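Local coordinates for protein B-agarase (Saccharophagus degradans, PDB 4BQ2) that hydrolyses agarose as an exo-acting beta-agarase of glycoside hydrolase family 50, made by a marine bacterium, at residues A[44-49]-A[177-182]; A[68-73]-A[115-120]; A[282-287]-A[411-416]; A[321-326]-A[358-363]. All blocks are in the same frame, centred on the assembly; numbering follows the deposited sequence.

Contact 1: A[44-49]-A[177-182]; sequences MQSKQH and MHDKTV
The turn that leaves strand 36-44 of the CBM-like domain closes on the run into strand 180-191, where Met-44, Ser-46 and Lys-47 meet His-178, Asp-179 and Lys-180. One backbone bond joins the segments, from Met-44 N to Lys-180 O at 2.9 Å; an inverse gamma turn centred on Gln-45 follows, and side chains take over. Ser-46 OG, tucked between its own backbone N and carbonyl carbon (chi1 48°), donates to His-178 O at 2.7 Å, in the carbonyl plane and on a lone pair. The same hydroxyl accepts a weak, bent bond from Lys-180 N (3.0 Å), so it spans the peptides on both sides of Asp-179. That aspartate reaches back the other way: its OD1 receives Lys-47 N at 3.0 Å in a fairly straight bond (163°), met on the anti side of the carboxylate. A water donates to Asp-179 OD1 while accepting from Gln-48 N, so one oxygen holds Lys-47 N directly and Gln-48 N through a water. A second water joins Met-44 O, Lys-180 O and Thr-181 OG1. The Met-44 chain, bent at its last torsion, brings CE to 3.4 Å from Lys-180 O and close to Val-182. Met-44 and Val-182 both rest on Phe-86 of strand 84-92, Met-44 and Ser-46 on Val-173 of strand 166-174; Lys-180 makes a salt bridge with Glu-631, and His-178 a hydrogen bond with Asp-682 of helix 673-688.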
loop_
_atom_site.group_PDB
_atom_site.type_symbol
_atom_site.label_atom_id
_atom_site.label_comp_id
_atom_site.label_asym_id
_atom_site.label_seq_id
_atom_site.Cartn_x
_atom_site.Cartn_y
_atom_site.Cartn_z
ATOM N N MET A 44 -11.214 -1.203 24.266
ATOM C CA MET A 44 -10.692 -2.332 23.480
ATOM C C MET A 44 -9.361 -2.778 24.044
ATOM O O MET A 44 -8.488 -1.965 24.358
ATOM C CB MET A 44 -10.561 -1.953 21.978
ATOM C CG MET A 44 -11.926 -1.776 21.278
ATOM S SD MET A 44 -11.918 -0.699 19.824
ATOM C CE MET A 44 -11.831 0.886 20.628
ATOM N N GLN A 45 -9.221 -4.086 24.196
ATOM C CA GLN A 45 -7.988 -4.699 24.622
ATOM C C GLN A 45 -7.145 -4.954 23.360
ATOM O O GLN A 45 -6.808 -6.101 23.017
ATOM C CB GLN A 45 -8.305 -5.976 25.417
ATOM C CG GLN A 45 -8.887 -5.696 26.817
ATOM C CD GLN A 45 -10.354 -5.262 26.819
ATOM O OE1 GLN A 45 -11.262 -6.015 26.409
ATOM N NE2 GLN A 45 -10.596 -4.054 27.287
ATOM N N SER A 46 -6.808 -3.860 22.667
ATOM C CA SER A 46 -6.172 -3.938 21.359
ATOM C C SER A 46 -4.652 -3.984 21.490
ATOM O O SER A 46 -3.962 -4.161 20.496
ATOM C CB SER A 46 -6.642 -2.750 20.474
ATOM O OG SER A 46 -6.554 -1.521 21.197
ATOM N N LYS A 47 -4.102 -3.801 22.684
ATOM C CA LYS A 47 -2.684 -4.158 22.828
ATOM C C LYS A 47 -2.524 -5.690 22.744
ATOM O O LYS A 47 -1.667 -6.177 21.989
ATOM C CB LYS A 47 -2.038 -3.594 24.098
ATOM C CG LYS A 47 -0.537 -3.914 24.180
ATOM C CD LYS A 47 0.121 -3.250 25.377
ATOM C CE LYS A 47 1.610 -3.598 25.410
ATOM N NZ LYS A 47 2.368 -2.408 25.886
ATOM N N GLN A 48 -3.351 -6.441 23.480
ATOM C CA GLN A 48 -3.178 -7.917 23.555
ATOM C C GLN A 48 -3.765 -8.650 22.346
ATOM O O GLN A 48 -3.286 -9.715 21.979
ATOM C CB GLN A 48 -3.779 -8.522 24.843
ATOM C CG GLN A 48 -3.008 -8.213 26.128
ATOM C CD GLN A 48 -1.532 -8.613 26.050
ATOM O OE1 GLN A 48 -1.189 -9.755 25.679
ATOM N NE2 GLN A 48 -0.645 -7.662 26.378
ATOM N N HIS A 49 -4.799 -8.068 21.735
ATOM C CA HIS A 49 -5.627 -8.747 20.742
ATOM C C HIS A 49 -5.648 -7.955 19.427
ATOM O O HIS A 49 -5.806 -6.725 19.419
ATOM C CB HIS A 49 -7.053 -8.925 21.271
ATOM C CG HIS A 49 -7.133 -9.806 22.487
ATOM N ND1 HIS A 49 -7.187 -9.310 23.772
ATOM C CD2 HIS A 49 -7.177 -11.154 22.605
ATOM C CE1 HIS A 49 -7.261 -10.314 24.635
ATOM N NE2 HIS A 49 -7.262 -11.443 23.951
ATOM N N MET A 177 -0.902 -1.232 18.689
ATOM C CA MET A 177 0.188 -1.418 19.654
ATOM C C MET A 177 -0.222 -1.001 21.040
ATOM O O MET A 177 0.533 -1.207 21.982
ATOM C CB MET A 177 1.409 -0.618 19.242
ATOM C CG MET A 177 1.977 -1.007 17.874
ATOM S SD MET A 177 2.801 -2.621 17.897
ATOM C CE MET A 177 1.572 -3.636 17.122
ATOM N N HIS A 178 -1.426 -0.433 21.161
ATOM C CA HIS A 178 -1.928 0.102 22.428
ATOM C C HIS A 178 -3.405 -0.227 22.551
ATOM O O HIS A 178 -4.108 -0.328 21.534
ATOM C CB HIS A 178 -1.831 1.632 22.443
ATOM C CG HIS A 178 -0.472 2.171 22.141
ATOM N ND1 HIS A 178 0.597 2.015 22.990
ATOM C CD2 HIS A 178 -0.027 2.927 21.110
ATOM C CE1 HIS A 178 1.652 2.634 22.488
ATOM N NE2 HIS A 178 1.301 3.189 21.344
ATOM N N ASP A 179 -3.887 -0.320 23.782
ATOM C CA ASP A 179 -5.323 -0.322 24.048
ATOM C C ASP A 179 -5.889 1.014 23.584
ATOM O O ASP A 179 -5.289 2.042 23.847
ATOM C CB ASP A 179 -5.584 -0.453 25.559
ATOM C CG ASP A 179 -5.279 -1.858 26.083
ATOM O OD1 ASP A 179 -5.176 -2.794 25.261
ATOM O OD2 ASP A 179 -5.185 -2.015 27.313
ATOM N N LYS A 180 -7.015 0.960 22.881
ATOM C CA LYS A 180 -7.740 2.119 22.377
ATOM C C LYS A 180 -9.113 2.184 23.104
ATOM O O LYS A 180 -9.746 1.164 23.362
ATOM C CB LYS A 180 -7.983 2.015 20.850
ATOM C CG LYS A 180 -6.720 1.896 19.978
ATOM C CD LYS A 180 -5.706 2.984 20.319
ATOM C CE LYS A 180 -4.390 2.905 19.503
ATOM N NZ LYS A 180 -4.656 3.070 18.031
ATOM N N THR A 181 -9.573 3.380 23.427
ATOM C CA THR A 181 -10.897 3.548 24.078
ATOM C C THR A 181 -11.635 4.707 23.389
ATOM O O THR A 181 -11.044 5.777 23.187
ATOM C CB THR A 181 -10.742 3.864 25.582
ATOM O OG1 THR A 181 -9.984 2.822 26.212
ATOM C CG2 THR A 181 -12.140 4.003 26.299
ATOM N N VAL A 182 -12.897 4.483 23.028
ATOM C CA VAL A 182 -13.696 5.517 22.409
ATOM C C VAL A 182 -15.014 5.674 23.162
ATOM O O VAL A 182 -15.406 4.782 23.930
ATOM C CB VAL A 182 -13.999 5.200 20.925
ATOM C CG1 VAL A 182 -12.700 5.144 20.113
ATOM C CG2 VAL A 182 -14.821 3.906 20.795
HETATM O O HOH W 1 -8.996 0.162 26.070
HETATM O O HOH W 2 -4.708 -5.300 25.850
#

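Contact 2: A[68-73]-A[115-120]; sequences TSASLY and KLSGHD
Ser-71 and Lys-115 form an antiparallel non-hydrogen-bonded pair, their CA atoms 4.0 Å apart, and just beyond it Ala-70 O accepts from two successive amides, Leu-116 N at 2.8 Å and Ser-117 N at 3.3 Å. The return bond is shared: Ala-70 N gives only a weak one to Ser-117 O and a better one to Ser-117 OG, at 2.9 Å. A chi1 of 59° turns this hydroxyl back over its own main chain to face the strand; it is also bonded to Phe-67 O. Ser-71 OG lies against the stem of Lys-115, 3.3 Å from its CG, and its polar partner is Asn-192. Past that stem, Lys-115 NZ makes a salt bridge with Asp-120 OD1 (2.8 Å), approached from the syn side, and bonds Thr-144 as well. On the other side of the strand pair, Leu-72 CB touches Leu-116 CG. Further out, Ser-69 OG, bonded to Asn-192, is 3.4 Å from His-119 CD2, and a water lying in the plane of the imidazole bridges Ser-69 OG and His-119 NE2; His-119 ND1 is bonded to Thr-144. Two residues, Leu-116 and Ser-117, set opposite the one residue Ala-70, with helical angles at the first and extended angles at the second, have the geometry of a classic beta bulge, at the end of strand 110-115, where it parts from strand 70-79.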
loop_
_atom_site.group_PDB
_atom_site.type_symbol
_atom_site.label_atom_id
_atom_site.label_comp_id
_atom_site.label_asym_id
_atom_site.label_seq_id
_atom_site.Cartn_x
_atom_site.Cartn_y
_atom_site.Cartn_z
ATOM N N THR A 68 -32.891 6.478 -0.255
ATOM C CA THR A 68 -32.276 6.471 -1.582
ATOM C C THR A 68 -31.078 7.403 -1.740
ATOM O O THR A 68 -30.350 7.325 -2.737
ATOM C CB THR A 68 -33.300 6.807 -2.675
ATOM O OG1 THR A 68 -33.763 8.141 -2.480
ATOM C CG2 THR A 68 -34.466 5.823 -2.650
ATOM N N SER A 69 -30.858 8.276 -0.761
ATOM C CA SER A 69 -29.649 9.107 -0.734
ATOM C C SER A 69 -29.425 9.492 0.719
ATOM O O SER A 69 -29.875 10.559 1.160
ATOM C CB SER A 69 -29.809 10.354 -1.602
ATOM O OG SER A 69 -28.625 11.151 -1.589
ATOM N N ALA A 70 -28.751 8.616 1.468
ATOM C CA ALA A 70 -28.606 8.807 2.902
ATOM C C ALA A 70 -27.278 8.280 3.396
ATOM O O ALA A 70 -26.623 7.530 2.685
ATOM C CB ALA A 70 -29.746 8.119 3.647
ATOM N N SER A 71 -26.901 8.686 4.610
ATOM C CA SER A 71 -25.658 8.255 5.239
ATOM C C SER A 71 -25.939 7.803 6.663
ATOM O O SER A 71 -26.843 8.287 7.312
ATOM C CB SER A 71 -24.621 9.406 5.277
ATOM O OG SER A 71 -24.259 9.796 3.969
ATOM N N LEU A 72 -25.109 6.879 7.127
ATOM C CA LEU A 72 -25.047 6.444 8.486
ATOM C C LEU A 72 -24.070 7.341 9.256
ATOM O O LEU A 72 -22.910 7.520 8.838
ATOM C CB LEU A 72 -24.480 5.023 8.478
ATOM C CG LEU A 72 -24.466 4.163 9.718
ATOM C CD1 LEU A 72 -25.908 3.944 10.188
ATOM C CD2 LEU A 72 -23.781 2.826 9.365
ATOM N N TYR A 73 -24.533 7.857 10.389
ATOM C CA TYR A 73 -23.765 8.785 11.220
ATOM C C TYR A 73 -23.428 8.208 12.572
ATOM O O TYR A 73 -24.257 7.514 13.150
ATOM C CB TYR A 73 -24.618 10.031 11.458
ATOM C CG TYR A 73 -24.567 11.007 10.337
ATOM C CD1 TYR A 73 -25.239 10.760 9.143
ATOM C CD2 TYR A 73 -23.839 12.189 10.454
ATOM C CE1 TYR A 73 -25.199 11.655 8.097
ATOM C CE2 TYR A 73 -23.800 13.100 9.401
ATOM C CZ TYR A 73 -24.487 12.828 8.238
ATOM O OH TYR A 73 -24.471 13.718 7.190
ATOM N N LYS A 115 -21.675 7.200 3.715
ATOM C CA LYS A 115 -22.755 7.158 2.730
ATOM C C LYS A 115 -23.292 5.734 2.535
ATOM O O LYS A 115 -22.522 4.795 2.432
ATOM C CB LYS A 115 -22.258 7.764 1.410
ATOM C CG LYS A 115 -22.259 9.286 1.385
ATOM C CD LYS A 115 -21.438 9.758 0.208
ATOM C CE LYS A 115 -21.401 11.266 0.118
ATOM N NZ LYS A 115 -20.062 11.612 -0.449
ATOM N N LEU A 116 -24.621 5.572 2.536
ATOM C CA LEU A 116 -25.216 4.290 2.209
ATOM C C LEU A 116 -25.679 4.243 0.778
ATOM O O LEU A 116 -25.761 3.178 0.174
ATOM C CB LEU A 116 -26.436 4.059 3.085
ATOM C CG LEU A 116 -26.206 3.898 4.579
ATOM C CD1 LEU A 116 -27.541 3.865 5.280
ATOM C CD2 LEU A 116 -25.416 2.630 4.884
ATOM N N SER A 117 -26.046 5.413 0.269
ATOM C CA SER A 117 -26.627 5.599 -1.072
ATOM C C SER A 117 -26.476 7.059 -1.504
ATOM O O SER A 117 -26.297 7.954 -0.670
ATOM C CB SER A 117 -28.112 5.267 -1.043
ATOM O OG SER A 117 -28.771 6.118 -0.101
ATOM N N GLY A 118 -26.551 7.287 -2.817
ATOM C CA GLY A 118 -26.600 8.626 -3.355
ATOM C C GLY A 118 -25.248 9.215 -3.730
ATOM O O GLY A 118 -24.200 8.601 -3.496
ATOM N N HIS A 119 -25.298 10.410 -4.328
ATOM C CA HIS A 119 -24.128 11.250 -4.584
ATOM C C HIS A 119 -23.067 10.470 -5.335
ATOM O O HIS A 119 -23.366 9.854 -6.370
ATOM C CB HIS A 119 -23.627 11.880 -3.266
ATOM C CG HIS A 119 -24.612 12.817 -2.634
ATOM N ND1 HIS A 119 -24.229 13.864 -1.817
ATOM C CD2 HIS A 119 -25.965 12.886 -2.723
ATOM C CE1 HIS A 119 -25.308 14.512 -1.408
ATOM N NE2 HIS A 119 -26.374 13.942 -1.954
ATOM N N ASP A 120 -21.838 10.458 -4.831
ATOM C CA ASP A 120 -20.777 9.784 -5.563
ATOM C C ASP A 120 -20.791 8.268 -5.436
ATOM O O ASP A 120 -19.860 7.605 -5.912
ATOM C CB ASP A 120 -19.387 10.391 -5.270
ATOM C CG ASP A 120 -19.051 10.479 -3.758
ATOM O OD1 ASP A 120 -19.926 10.243 -2.895
ATOM O OD2 ASP A 120 -17.879 10.838 -3.445
HETATM O O HOH W 3 -29.110 13.933 -2.311
#

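Contact 3: A[282-287]-A[411-416]; sequences FATGLD and GFTSLG
The ring of Phe-412 lies against Gly-285, whose carbonyl carbon sits over one face, offset toward the rim, while Thr-284 CB lies in the ring plane at the edge, 3.6 Å from CD1. Leu-286 crosses the phenylalanine side chain at about a right angle and brings CD2 to 3.6 Å from Phe-412 CZ. Gly-285 has backbone angles suited to glycine, and its CA meets Ser-414 O in a CA-H...O contact. Beside the ring, three hydroxyls stand in for regular strand pairing. Thr-413 OG1 donates to Phe-282 O at 2.6 Å and accepts from Thr-284 N at 3.0 Å. In exchange, Thr-284 OG1 accepts from Thr-413 N at 3.1 Å and is bonded also to Asn-739. Ser-414 OG donates to Thr-284 O at 2.7 Å from well above the carbonyl plane (61° out of it) and is bonded also to His-697 of strand 693-699; the amides of Thr-413 and Ser-414 add weak bonds to Thr-284 O. A water carries the link on from Leu-286 N to Ser-414 O, and Gly-416 N donates to Leu-286 O at 2.8 Å. Helix 394-410 ends in a Schellman motif at Gly-411, immediately ahead of Phe-412. Strand 280-287 pairs with strand 693-699 in a mixed sheet, consistent with the barrel core expected of a family 50 catalytic module; helix 673-688 covers Thr-284 and Phe-412, and helix 742-746 packs on Phe-282 and Thr-413.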
loop_
_atom_site.group_PDB
_atom_site.type_symbol
_atom_site.label_atom_id
_atom_site.label_comp_id
_atom_site.label_asym_id
_atom_site.label_seq_id
_atom_site.Cartn_x
_atom_site.Cartn_y
_atom_site.Cartn_z
ATOM N N PHE A 282 21.353 -1.990 9.898
ATOM C CA PHE A 282 19.902 -2.084 10.076
ATOM C C PHE A 282 19.305 -1.061 9.091
ATOM O O PHE A 282 19.709 0.116 9.068
ATOM C CB PHE A 282 19.491 -1.809 11.534
ATOM C CG PHE A 282 18.002 -1.981 11.797
ATOM C CD1 PHE A 282 17.119 -0.902 11.641
ATOM C CD2 PHE A 282 17.490 -3.202 12.213
ATOM C CE1 PHE A 282 15.757 -1.056 11.883
ATOM C CE2 PHE A 282 16.129 -3.379 12.459
ATOM C CZ PHE A 282 15.248 -2.302 12.291
ATOM N N ALA A 283 18.414 -1.546 8.222
ATOM C CA ALA A 283 17.978 -0.748 7.100
ATOM C C ALA A 283 16.771 0.127 7.445
ATOM O O ALA A 283 15.734 -0.378 7.877
ATOM C CB ALA A 283 17.666 -1.664 5.915
ATOM N N THR A 284 16.927 1.434 7.274
ATOM C CA THR A 284 15.811 2.349 7.362
ATOM C C THR A 284 15.855 3.233 6.134
ATOM O O THR A 284 16.929 3.467 5.574
ATOM C CB THR A 284 15.873 3.205 8.642
ATOM O OG1 THR A 284 17.085 3.989 8.618
ATOM C CG2 THR A 284 15.823 2.296 9.915
ATOM N N GLY A 285 14.691 3.707 5.698
ATOM C CA GLY A 285 14.641 4.598 4.522
ATOM C C GLY A 285 13.261 4.600 3.876
ATOM O O GLY A 285 12.288 4.039 4.438
ATOM N N LEU A 286 13.175 5.232 2.701
ATOM C CA LEU A 286 11.894 5.443 2.039
ATOM C C LEU A 286 11.853 4.797 0.685
ATOM O O LEU A 286 12.899 4.667 0.009
ATOM C CB LEU A 286 11.606 6.957 1.850
ATOM C CG LEU A 286 11.924 7.831 3.088
ATOM C CD1 LEU A 286 11.632 9.301 2.789
ATOM C CD2 LEU A 286 11.245 7.403 4.405
ATOM N N ASP A 287 10.655 4.417 0.276
ATOM C CA ASP A 287 10.429 3.821 -1.025
ATOM C C ASP A 287 10.046 4.906 -2.031
ATOM O O ASP A 287 9.569 5.967 -1.626
ATOM C CB ASP A 287 9.268 2.841 -0.947
ATOM C CG ASP A 287 9.533 1.693 0.008
ATOM O OD1 ASP A 287 10.658 1.168 0.004
ATOM O OD2 ASP A 287 8.600 1.302 0.731
ATOM N N GLY A 411 18.942 10.588 9.179
ATOM C CA GLY A 411 19.526 9.409 9.840
ATOM C C GLY A 411 19.209 8.074 9.182
ATOM O O GLY A 411 19.538 7.009 9.726
ATOM N N PHE A 412 18.604 8.118 8.004
ATOM C CA PHE A 412 18.246 6.886 7.317
ATOM C C PHE A 412 19.479 6.199 6.811
ATOM O O PHE A 412 20.419 6.869 6.363
ATOM C CB PHE A 412 17.325 7.168 6.162
ATOM C CG PHE A 412 15.917 7.462 6.578
ATOM C CD1 PHE A 412 15.184 6.517 7.275
ATOM C CD2 PHE A 412 15.326 8.695 6.266
ATOM C CE1 PHE A 412 13.859 6.755 7.665
ATOM C CE2 PHE A 412 14.005 8.938 6.645
ATOM C CZ PHE A 412 13.282 7.980 7.354
ATOM N N THR A 413 19.491 4.876 6.884
ATOM C CA THR A 413 20.694 4.165 6.529
ATOM C C THR A 413 20.649 3.712 5.056
ATOM O O THR A 413 21.641 3.170 4.545
ATOM C CB THR A 413 20.922 2.954 7.436
ATOM O OG1 THR A 413 19.809 2.081 7.342
ATOM C CG2 THR A 413 21.129 3.361 8.910
ATOM N N SER A 414 19.528 3.955 4.366
ATOM C CA SER A 414 19.401 3.548 2.965
ATOM C C SER A 414 18.387 4.380 2.207
ATOM O O SER A 414 17.565 5.052 2.830
ATOM C CB SER A 414 18.912 2.087 2.886
ATOM O OG SER A 414 17.621 1.933 3.441
ATOM N N LEU A 415 18.452 4.267 0.876
ATOM C CA LEU A 415 17.356 4.546 -0.086
ATOM C C LEU A 415 16.625 3.237 -0.318
ATOM O O LEU A 415 17.259 2.212 -0.536
ATOM C CB LEU A 415 17.928 5.053 -1.422
ATOM C CG LEU A 415 18.981 6.173 -1.288
ATOM C CD1 LEU A 415 19.636 6.561 -2.629
ATOM C CD2 LEU A 415 18.408 7.402 -0.608
ATOM N N GLY A 416 15.294 3.257 -0.271
ATOM C CA GLY A 416 14.534 2.013 -0.194
ATOM C C GLY A 416 14.184 1.579 -1.592
ATOM O O GLY A 416 14.866 1.949 -2.569
HETATM O O HOH W 4 15.561 6.553 2.029
#

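Contact 4: A[321-326]-A[358-363]; sequences KGLMAV and HYNYRR
Met-324 runs across the 359-362 strand, passes Tyr-361 and ends on Arg-363. Its CB lies 3.8 Å from Tyr-361 O; its extended stem then runs beside the start of the Tyr-361 side chain, with SD 3.9 Å from Tyr-361 CB. A bend at the last torsion (chi3 -71°) lays CE over the centre of the Arg-363 guanidinium, 3.3 Å above its plane. The methyl covers one face of a cation that also makes a salt bridge with Glu-318. At the base of the same residue, Met-324 N donates to Asn-360 OD1 at 2.9 Å, nearly straight (173°). Strand 359-362 is the outermost within this chain of a four-stranded antiparallel sheet: strand 373-376 pairs with one side of it, and the irregular loop 321-326 packs against it through side chains instead of extending the sheet. Asn-360 ND2, bonded to Ser-295, lies 3.4 Å above the plane of the Arg-362 guanidinium, offset toward the rim, and is also met by Leu-323 CD2 at 3.5 Å, the side chains of Asn-360 and Leu-323 crossing at about a right angle. Arg-362 grips the loop by two successive carbonyls: NH1 donates to Gly-322 O at 2.9 Å, with the oxygen in the guanidinium plane, and NH2 to Lys-321 O at 3.0 Å, from above that carbonyl's plane. NH2 has a second acceptor in Ser-292 O. Val-326 CG2 packs on the CB atoms of Tyr-359 and Tyr-361, and Tyr-361 N is buried without a hydrogen-bond partner.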
loop_
_atom_site.group_PDB
_atom_site.type_symbol
_atom_site.label_atom_id
_atom_site.label_comp_id
_atom_site.label_asym_id
_atom_site.label_seq_id
_atom_site.Cartn_x
_atom_site.Cartn_y
_atom_site.Cartn_z
ATOM N N LYS A 321 7.833 3.258 -15.385
ATOM C CA LYS A 321 8.609 3.930 -16.428
ATOM C C LYS A 321 8.960 5.352 -16.033
ATOM O O LYS A 321 8.309 5.947 -15.182
ATOM C CB LYS A 321 7.869 3.922 -17.778
ATOM C CG LYS A 321 7.695 2.508 -18.335
ATOM C CD LYS A 321 8.962 2.001 -18.998
ATOM C CE LYS A 321 9.138 2.592 -20.404
ATOM N NZ LYS A 321 10.423 2.136 -21.010
ATOM N N GLY A 322 10.003 5.896 -16.643
ATOM C CA GLY A 322 10.287 7.325 -16.459
ATOM C C GLY A 322 9.077 8.127 -16.921
ATOM O O GLY A 322 8.244 7.606 -17.689
ATOM N N LEU A 323 8.969 9.374 -16.459
ATOM C CA LEU A 323 7.987 10.326 -17.024
ATOM C C LEU A 323 8.254 10.523 -18.536
ATOM O O LEU A 323 9.396 10.759 -18.950
ATOM C CB LEU A 323 7.993 11.667 -16.273
ATOM C CG LEU A 323 7.518 11.670 -14.803
ATOM C CD1 LEU A 323 7.489 13.084 -14.224
ATOM C CD2 LEU A 323 6.145 11.019 -14.652
ATOM N N MET A 324 7.208 10.393 -19.353
ATOM C CA MET A 324 7.383 10.414 -20.811
ATOM C C MET A 324 7.461 11.846 -21.352
ATOM O O MET A 324 6.557 12.651 -21.116
ATOM C CB MET A 324 6.249 9.652 -21.502
ATOM C CG MET A 324 6.439 9.530 -23.010
ATOM S SD MET A 324 5.022 8.834 -23.888
ATOM C CE MET A 324 5.056 7.128 -23.370
ATOM N N ALA A 325 8.527 12.150 -22.086
ATOM C CA ALA A 325 8.684 13.482 -22.677
ATOM C C ALA A 325 7.637 13.646 -23.772
ATOM O O ALA A 325 7.685 12.970 -24.792
ATOM C CB ALA A 325 10.094 13.675 -23.235
ATOM N N VAL A 326 6.681 14.537 -23.542
ATOM C CA VAL A 326 5.592 14.764 -24.491
ATOM C C VAL A 326 6.050 15.741 -25.594
ATOM O O VAL A 326 6.462 16.866 -25.288
ATOM C CB VAL A 326 4.337 15.297 -23.775
ATOM C CG1 VAL A 326 3.303 15.749 -24.782
ATOM C CG2 VAL A 326 3.754 14.233 -22.840
ATOM N N HIS A 358 6.762 19.137 -17.689
ATOM C CA HIS A 358 6.375 18.290 -16.573
ATOM C C HIS A 358 5.121 17.474 -16.889
ATOM O O HIS A 358 4.598 16.766 -16.033
ATOM C CB HIS A 358 6.329 19.083 -15.250
ATOM C CG HIS A 358 7.625 19.777 -14.937
ATOM N ND1 HIS A 358 8.718 19.114 -14.414
ATOM C CD2 HIS A 358 8.022 21.057 -15.127
ATOM C CE1 HIS A 358 9.722 19.961 -14.278
ATOM N NE2 HIS A 358 9.327 21.148 -14.703
ATOM N N TYR A 359 4.657 17.576 -18.135
ATOM C CA TYR A 359 3.651 16.666 -18.666
ATOM C C TYR A 359 4.204 15.245 -18.791
ATOM O O TYR A 359 5.407 15.041 -18.976
ATOM C CB TYR A 359 3.132 17.145 -20.014
ATOM C CG TYR A 359 2.097 18.249 -19.904
ATOM C CD1 TYR A 359 0.834 17.996 -19.362
ATOM C CD2 TYR A 359 2.370 19.549 -20.367
ATOM C CE1 TYR A 359 -0.116 19.005 -19.261
ATOM C CE2 TYR A 359 1.423 20.555 -20.264
ATOM C CZ TYR A 359 0.183 20.272 -19.719
ATOM O OH TYR A 359 -0.760 21.280 -19.614
ATOM N N ASN A 360 3.301 14.279 -18.672
ATOM C CA ASN A 360 3.608 12.857 -18.750
ATOM C C ASN A 360 2.525 12.236 -19.630
ATOM O O ASN A 360 1.455 12.849 -19.855
ATOM C CB ASN A 360 3.582 12.251 -17.330
ATOM C CG ASN A 360 3.877 10.748 -17.310
ATOM O OD1 ASN A 360 4.640 10.231 -18.127
ATOM N ND2 ASN A 360 3.276 10.043 -16.356
ATOM N N TYR A 361 2.798 11.048 -20.155
ATOM C CA TYR A 361 1.754 10.260 -20.801
ATOM C C TYR A 361 1.854 8.806 -20.344
ATOM O O TYR A 361 2.923 8.197 -20.437
ATOM C CB TYR A 361 1.838 10.340 -22.327
ATOM C CG TYR A 361 0.619 9.726 -22.979
ATOM C CD1 TYR A 361 -0.527 10.497 -23.222
ATOM C CD2 TYR A 361 0.582 8.363 -23.310
ATOM C CE1 TYR A 361 -1.654 9.929 -23.796
ATOM C CE2 TYR A 361 -0.557 7.791 -23.883
ATOM C CZ TYR A 361 -1.672 8.583 -24.113
ATOM O OH TYR A 361 -2.811 8.025 -24.672
ATOM N N ARG A 362 0.751 8.245 -19.861
ATOM C CA ARG A 362 0.742 6.820 -19.533
ATOM C C ARG A 362 -0.084 6.043 -20.563
ATOM O O ARG A 362 -1.146 6.494 -20.960
ATOM C CB ARG A 362 0.233 6.610 -18.104
ATOM C CG ARG A 362 1.221 7.055 -17.025
ATOM C CD ARG A 362 2.628 6.482 -17.243
ATOM N NE ARG A 362 3.487 6.636 -16.062
ATOM C CZ ARG A 362 4.810 6.776 -16.096
ATOM N NH1 ARG A 362 5.480 6.813 -17.255
ATOM N NH2 ARG A 362 5.475 6.910 -14.948
ATOM N N ARG A 363 0.414 4.890 -21.012
ATOM C CA ARG A 363 -0.266 4.133 -22.077
ATOM C C ARG A 363 -1.192 3.081 -21.500
ATOM O O ARG A 363 -1.966 2.459 -22.224
ATOM C CB ARG A 363 0.750 3.546 -23.055
ATOM C CG ARG A 363 1.607 4.629 -23.701
ATOM C CD ARG A 363 2.875 4.034 -24.279
ATOM N NE ARG A 363 3.929 3.917 -23.263
ATOM C CZ ARG A 363 5.228 3.761 -23.530
ATOM N NH1 ARG A 363 5.670 3.702 -24.796
ATOM N NH2 ARG A 363 6.096 3.669 -22.526
#

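From the N terminus, the chain first enters the CBM-like domain, where contact 1 closes a long loop between strands 36-44 and 180-191. Contact 2 falls within that loop, drawing together strands 70-79 and 110-115; strand 70-79 is itself the neighbour of strand 180-191, so both contacts belong to one strand system although their centres are 31 Å apart. The chain then moves on, and contact 3 joins strand 280-287 to the segment following helix 394-410. Inside its span lies contact 4, which fastens the loop before helix 328-332 to the edge strand 359-362. The two pairs follow in series without crossing, and no two contacts touch.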